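Local coordinates for 2-methyl-aconitate isomerase (Shewanella oneidensis, PDB 5K87), which isomerises 2-methyl-trans-aconitate to 2-methyl-cis-aconitate, by base-catalysed proton abstraction coupled with rotation about the C2-C3 bond, in the 2-methylcitrate cycle of propionate breakdown, at residues 334-339 / 366-371; 35-38 / 43-46. The protein carries 1 engineered substitution. All blocks are in the same frame, centred on the assembly; numbering follows the deposited sequence.

Contact 1 (334-339 / 366-371)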
ATOM      1  N   ALA A 334      -9.194  24.470 -18.896  1.00 14.13           N
ATOM      2  CA  ALA A 334     -10.571  24.438 -19.371  1.00 14.01           C
ATOM      3  C   ALA A 334     -11.166  25.840 -19.451  1.00 15.43           C
ATOM      4  O   ALA A 334     -12.060  26.088 -20.270  1.00 16.71           O
ATOM      5  CB  ALA A 334     -11.427  23.559 -18.492  1.00 15.27           C
ATOM      6  N   ALA A 335     -10.674  26.748 -18.614  1.00 14.29           N
ATOM      7  CA  ALA A 335     -11.184  28.118 -18.561  1.00 16.11           C
ATOM      8  C   ALA A 335     -10.590  29.022 -19.643  1.00 17.12           C
ATOM      9  O   ALA A 335     -11.026  30.167 -19.819  1.00 18.32           O
ATOM     10  CB  ALA A 335     -10.919  28.717 -17.187  1.00 15.70           C
ATOM     11  N   ILE A 336      -9.584  28.528 -20.349  1.00 15.33           N
ATOM     12  CA  ILE A 336      -8.960  29.299 -21.418  1.00 15.57           C
ATOM     13  C   ILE A 336      -9.417  28.772 -22.777  1.00 17.12           C
ATOM     14  O   ILE A 336      -9.017  27.681 -23.194  1.00 15.88           O
ATOM     15  CB  ILE A 336      -7.434  29.207 -21.342  1.00 15.83           C
ATOM     16  CG1 ILE A 336      -6.937  29.572 -19.942  1.00 18.79           C
ATOM     17  CG2 ILE A 336      -6.805  30.109 -22.391  1.00 16.55           C
ATOM     18  CD1 ILE A 336      -7.262  30.984 -19.528  1.00 20.02           C
ATOM     19  N   PRO A 337     -10.263  29.545 -23.477  1.00 16.22           N
ATOM     20  CA  PRO A 337     -10.817  29.068 -24.747  1.00 16.38           C
ATOM     21  C   PRO A 337      -9.724  28.700 -25.743  1.00 16.02           C
ATOM     22  O   PRO A 337      -8.802  29.482 -25.959  1.00 17.14           O
ATOM     23  CB  PRO A 337     -11.627  30.267 -25.243  1.00 17.74           C
ATOM     24  CG  PRO A 337     -12.025  30.972 -23.984  1.00 19.42           C
ATOM     25  CD  PRO A 337     -10.845  30.837 -23.069  1.00 18.52           C
ATOM     26  N   GLY A 338      -9.811  27.501 -26.303  1.00 15.62           N
ATOM     27  CA  GLY A 338      -8.857  27.070 -27.306  1.00 17.69           C
ATOM     28  C   GLY A 338      -7.822  26.048 -26.866  1.00 17.36           C
ATOM     29  O   GLY A 338      -7.170  25.447 -27.710  1.00 18.84           O
ATOM     30  N   THR A 339      -7.626  25.851 -25.562  1.00 15.50           N
ATOM     31  CA  THR A 339      -6.729  24.770 -25.131  1.00 14.53           C
ATOM     32  C   THR A 339      -7.369  23.434 -25.470  1.00 14.36           C
ATOM     33  O   THR A 339      -8.577  23.354 -25.685  1.00 15.38           O
ATOM     34  CB  THR A 339      -6.434  24.792 -23.617  1.00 15.39           C
ATOM     35  OG1 THR A 339      -7.622  24.460 -22.896  1.00 15.22           O
ATOM     36  CG2 THR A 339      -5.895  26.142 -23.168  1.00 16.06           C
ATOM     37  N   ALA A 366     -12.289  27.381 -12.129  1.00 19.32           N
ATOM     38  CA  ALA A 366     -11.177  28.308 -12.307  1.00 17.25           C
ATOM     39  C   ALA A 366     -11.693  29.611 -12.876  1.00 22.93           C
ATOM     40  O   ALA A 366     -12.402  29.625 -13.888  1.00 21.81           O
ATOM     41  CB  ALA A 366     -10.115  27.723 -13.209  1.00 18.19           C
ATOM     42  N   GLN A 367     -11.328  30.702 -12.213  1.00 19.00           N
ATOM     43  CA  GLN A 367     -11.822  32.030 -12.551  1.00 23.85           C
ATOM     44  C   GLN A 367     -10.845  32.759 -13.474  1.00 20.12           C
ATOM     45  O   GLN A 367      -9.839  33.307 -13.015  1.00 22.00           O
ATOM     46  CB  GLN A 367     -12.043  32.823 -11.265  1.00 21.45           C
ATOM     47  CG  GLN A 367     -12.606  34.219 -11.456  1.00 30.51           C
ATOM     48  CD  GLN A 367     -12.724  34.972 -10.144  1.00 34.15           C
ATOM     49  OE1 GLN A 367     -12.403  34.444  -9.077  1.00 31.67           O
ATOM     50  NE2 GLN A 367     -13.190  36.216 -10.216  1.00 37.44           N
ATOM     51  N   ALA A 368     -11.139  32.738 -14.774  1.00 23.37           N
ATOM     52  CA  ALA A 368     -10.312  33.410 -15.775  1.00 18.83           C
ATOM     53  C   ALA A 368     -10.935  34.729 -16.196  1.00 24.23           C
ATOM     54  O   ALA A 368     -12.102  34.776 -16.590  1.00 22.25           O
ATOM     55  CB  ALA A 368     -10.112  32.528 -16.989  1.00 20.13           C
ATOM     56  N   VAL A 369     -10.152  35.796 -16.102  1.00 19.67           N
ATOM     57  CA  VAL A 369     -10.618  37.118 -16.494  1.00 22.10           C
ATOM     58  C   VAL A 369      -9.564  37.760 -17.381  1.00 19.29           C
ATOM     59  O   VAL A 369      -8.365  37.552 -17.205  1.00 20.57           O
ATOM     60  CB  VAL A 369     -10.927  38.027 -15.269  1.00 23.73           C
ATOM     61  CG1 VAL A 369     -11.750  37.280 -14.231  1.00 29.91           C
ATOM     62  CG2 VAL A 369      -9.662  38.577 -14.645  1.00 32.26           C
ATOM     63  N   GLN A 370     -10.021  38.532 -18.357  1.00 20.30           N
ATOM     64  CA  GLN A 370      -9.105  39.246 -19.224  1.00 19.09           C
ATOM     65  C   GLN A 370      -8.596  40.485 -18.516  1.00 17.32           C
ATOM     66  O   GLN A 370      -9.335  41.145 -17.799  1.00 19.29           O
ATOM     67  CB  GLN A 370      -9.801  39.631 -20.529  1.00 21.01           C
ATOM     68  CG  GLN A 370     -10.028  38.458 -21.469  1.00 24.79           C
ATOM     69  CD  GLN A 370      -9.001  38.402 -22.577  1.00 24.10           C
ATOM     70  OE1 GLN A 370      -8.800  39.381 -23.298  1.00 22.44           O
ATOM     71  NE2 GLN A 370      -8.340  37.262 -22.720  1.00 26.25           N
ATOM     72  N   GLU A 371      -7.321  40.775 -18.728  0.91 18.64           N
ATOM     73  CA  GLU A 371      -6.694  41.986 -18.245  0.91 18.43           C
ATOM     74  C   GLU A 371      -5.718  42.390 -19.335  0.91 17.61           C
ATOM     75  O   GLU A 371      -4.875  41.596 -19.723  0.91 18.74           O
ATOM     76  CB  GLU A 371      -5.944  41.698 -16.945  0.91 27.07           C
ATOM     77  CG  GLU A 371      -5.260  42.898 -16.323  0.91 37.04           C
ATOM     78  CD  GLU A 371      -4.351  42.502 -15.175  0.91 45.42           C
ATOM     79  OE1 GLU A 371      -3.164  42.205 -15.432  0.91 47.87           O
ATOM     80  OE2 GLU A 371      -4.824  42.481 -14.020  0.91 50.06           O
TER
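Ala335 and Ala368 mark the closest approach of the two backbones, with 6.0 Å between their CA atoms. No hydrogen bond crosses from one segment to the other, so the loop 334-339 rests against strand 366-371 through side chains and the carbonyl oxygens of Ala335 and Ala366 rather than as an added strand. Past Ile336 the loop bends away in a type II beta turn that runs to Thr339 and is closed by a weak bond from Thr339 N to Ile336 O. Gly338 holds the third position of this turn with a positive phi of 106°, which brings a CB, in any other residue, up against the preceding carbonyl oxygen.

The alternation of the strand puts Ala366 and Ala368 on the side facing the loop and turns Gln367 away from it. The methyl of Ala335 sits against both alanines, CB to CB at 3.9 Å for Ala368 and 4.2 Å for Ala366, and its CB also lies 3.7 Å from Ala366 O. In return, Ala368 CB comes within 3.8 Å of Ala335 O. With alanine methyls at the closest approach, the two backbones can come this near. Ile336 joins only through the end of its longer branch: with CG1 set anti to the carbonyl carbon (chi1 -52°) and a second bend at chi2 (-62°), CD1 comes to 4.1 Å from Ala368 CB.

Phe198, Leu203 and Trp375 also touch the Ile336 side chain, while the strand pairs with strand 374-391 through backbone bonds of Gln367 and Val369. The loop joins helix 324-334 to helix 340-344, where Thr339 OG1 caps Asn342 N and the Asn342 side chain bonds back to Ala334 O and Gly338 N. The contact thus sets this interhelical connection against the antiparallel pair 360-371 and 374-391.

Contact 2 (35-38 / 43-46)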
ATOM      1  N   PRO A  35      14.538  15.418  13.725  1.00 14.22           N
ATOM      2  CA  PRO A  35      15.908  15.496  14.242  1.00 15.84           C
ATOM      3  C   PRO A  35      16.600  16.756  13.722  1.00 17.40           C
ATOM      4  O   PRO A  35      16.317  17.194  12.606  1.00 16.47           O
ATOM      5  CB  PRO A  35      16.574  14.244  13.658  1.00 17.47           C
ATOM      6  CG  PRO A  35      15.449  13.291  13.420  1.00 16.83           C
ATOM      7  CD  PRO A  35      14.271  14.144  13.034  1.00 15.51           C
ATOM      8  N   GLU A  36      17.491  17.329  14.524  1.00 16.40           N
ATOM      9  CA  GLU A  36      18.130  18.595  14.198  1.00 18.14           C
ATOM     10  C   GLU A  36      18.677  18.647  12.772  1.00 16.76           C
ATOM     11  O   GLU A  36      18.425  19.608  12.043  1.00 18.04           O
ATOM     12  CB  GLU A  36      19.254  18.874  15.201  1.00 21.59           C
ATOM     13  CG  GLU A  36      19.890  20.246  15.047  1.00 29.33           C
ATOM     14  CD  GLU A  36      20.972  20.510  16.081  1.00 46.47           C
ATOM     15  OE1 GLU A  36      21.719  21.499  15.922  1.00 52.69           O
ATOM     16  OE2 GLU A  36      21.077  19.730  17.051  1.00 49.08           O
ATOM     17  N   ALA A  37      19.398  17.606  12.369  1.00 17.57           N
ATOM     18  CA  ALA A  37      20.003  17.568  11.040  1.00 18.12           C
ATOM     19  C   ALA A  37      18.975  17.637   9.914  1.00 16.17           C
ATOM     20  O   ALA A  37      19.283  18.095   8.819  1.00 18.88           O
ATOM     21  CB  ALA A  37      20.863  16.324  10.884  1.00 21.32           C
ATOM     22  N   ALA A  38      17.756  17.176  10.195  1.00 15.08           N
ATOM     23  CA  ALA A  38      16.691  17.165   9.195  1.00 14.47           C
ATOM     24  C   ALA A  38      15.837  18.428   9.216  1.00 13.56           C
ATOM     25  O   ALA A  38      14.859  18.523   8.474  1.00 14.80           O
ATOM     26  CB  ALA A  38      15.815  15.923   9.359  1.00 15.08           C
ATOM     27  N   PRO A  43      20.481  16.141   2.623  1.00 14.79           N
ATOM     28  CA  PRO A  43      20.559  14.680   2.631  1.00 15.68           C
ATOM     29  C   PRO A  43      20.071  14.033   3.933  1.00 14.81           C
ATOM     30  O   PRO A  43      19.518  12.942   3.869  1.00 13.71           O
ATOM     31  CB  PRO A  43      22.051  14.396   2.400  1.00 17.98           C
ATOM     32  CG  PRO A  43      22.748  15.699   2.710  1.00 22.27           C
ATOM     33  CD  PRO A  43      21.782  16.763   2.318  1.00 18.03           C
ATOM     34  N   ALA A  44      20.256  14.671   5.080  1.00 13.77           N
ATOM     35  CA  ALA A  44      19.785  14.067   6.323  1.00 14.54           C
ATOM     36  C   ALA A  44      18.261  13.992   6.330  1.00 14.09           C
ATOM     37  O   ALA A  44      17.686  12.953   6.684  1.00 13.13           O
ATOM     38  CB  ALA A  44      20.290  14.835   7.523  1.00 16.49           C
ATOM     39  N   ARG A  45      17.605  15.077   5.931  1.00 12.05           N
ATOM     40  CA  ARG A  45      16.157  15.077   5.806  1.00 11.87           C
ATOM     41  C   ARG A  45      15.701  14.014   4.807  1.00 12.47           C
ATOM     42  O   ARG A  45      14.800  13.225   5.092  1.00 12.57           O
ATOM     43  CB  ARG A  45      15.676  16.455   5.365  1.00 12.05           C
ATOM     44  CG  ARG A  45      14.195  16.481   5.028  1.00 13.58           C
ATOM     45  CD  ARG A  45      13.726  17.864   4.652  1.00 12.77           C
ATOM     46  NE  ARG A  45      13.763  18.756   5.808  1.00 14.47           N
ATOM     47  CZ  ARG A  45      13.419  20.039   5.779  1.00 13.32           C
ATOM     48  NH1 ARG A  45      13.482  20.755   6.897  1.00 15.35           N
ATOM     49  NH2 ARG A  45      13.010  20.611   4.651  1.00 14.53           N
ATOM     50  N   ASP A  46      16.327  13.981   3.634  1.00 12.07           N
ATOM     51  CA  ASP A  46      15.911  13.047   2.602  1.00 13.09           C
ATOM     52  C   ASP A  46      16.093  11.608   3.063  1.00 12.49           C
ATOM     53  O   ASP A  46      15.224  10.772   2.843  1.00 12.44           O
ATOM     54  CB  ASP A  46      16.679  13.269   1.298  1.00 13.83           C
ATOM     55  CG  ASP A  46      16.308  14.559   0.601  1.00 15.20           C
ATOM     56  OD1 ASP A  46      15.321  15.216   0.987  1.00 15.48           O
ATOM     57  OD2 ASP A  46      17.008  14.919  -0.379  1.00 17.69           O
TER
HETATM   58  O   HOH W   1      18.833  17.782   5.895  1.00 15.61           O
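Arg45 takes hold of Ala38 with two nitrogens, side-on: Arg45 NE lies 2.9 Å from Ala38 O, and Arg45 NH1 lies 3.1 Å from Ala38 O. The NE bond is the straighter (153° at the hydrogen). The oxygen lies in the guanidinium plane, at its edge, whereas both donors reach it from one face of the carbonyl plane, tilted out of that plane. An extended start (chi1 172°) followed by a bend at chi3 (-68°) brings the group back to Ala38. Replacing Arg45 by an alanine removes both donors, and the preceding turn, its Ala38 O deprived of these two bonds, would probably be freer to shift against the helix.

A water forms a second polar link, donating to Ala37 O and accepting from Arg45 N, each at 3.0 Å.

The apolar part is small: Ala37 CB meets Ala44 CB at 3.7 Å, and Ala38 CB lies 3.7 Å from Arg45 CA. Leu31 and Trp105 touch the Arg45 side chain, and Trp105 NE1 is also hydrogen-bonded to Asp46 OD1.

Within 35-38, Ala38 N bonds to Pro35 O at 2.8 Å, the i to i+3 pattern of a 3-10 turn. The whole is a 3-10 turn docked on the first turn of an alpha-helix, with water serving a helix-start amide.

Contact 2 comes first along the chain and is complete before contact 1 opens, nearly 300 residues later. The two lie on opposite sides of the chain's centre, with their centres 42 Å apart and their nearest atoms about 30 Å apart, so neither touches the other. Contact 2 belongs to the connection from strand 24-30 into helix 43-53; contact 1 sets the link between helices 324-334 and 340-344 against strand 360-371. Both belong to the PrpF part of the chain, which is related to diaminopimelate epimerase. Each lies away from the substrate-binding residues and the proposed catalytic residues, and each joins a loop to a neighbouring helix or strand.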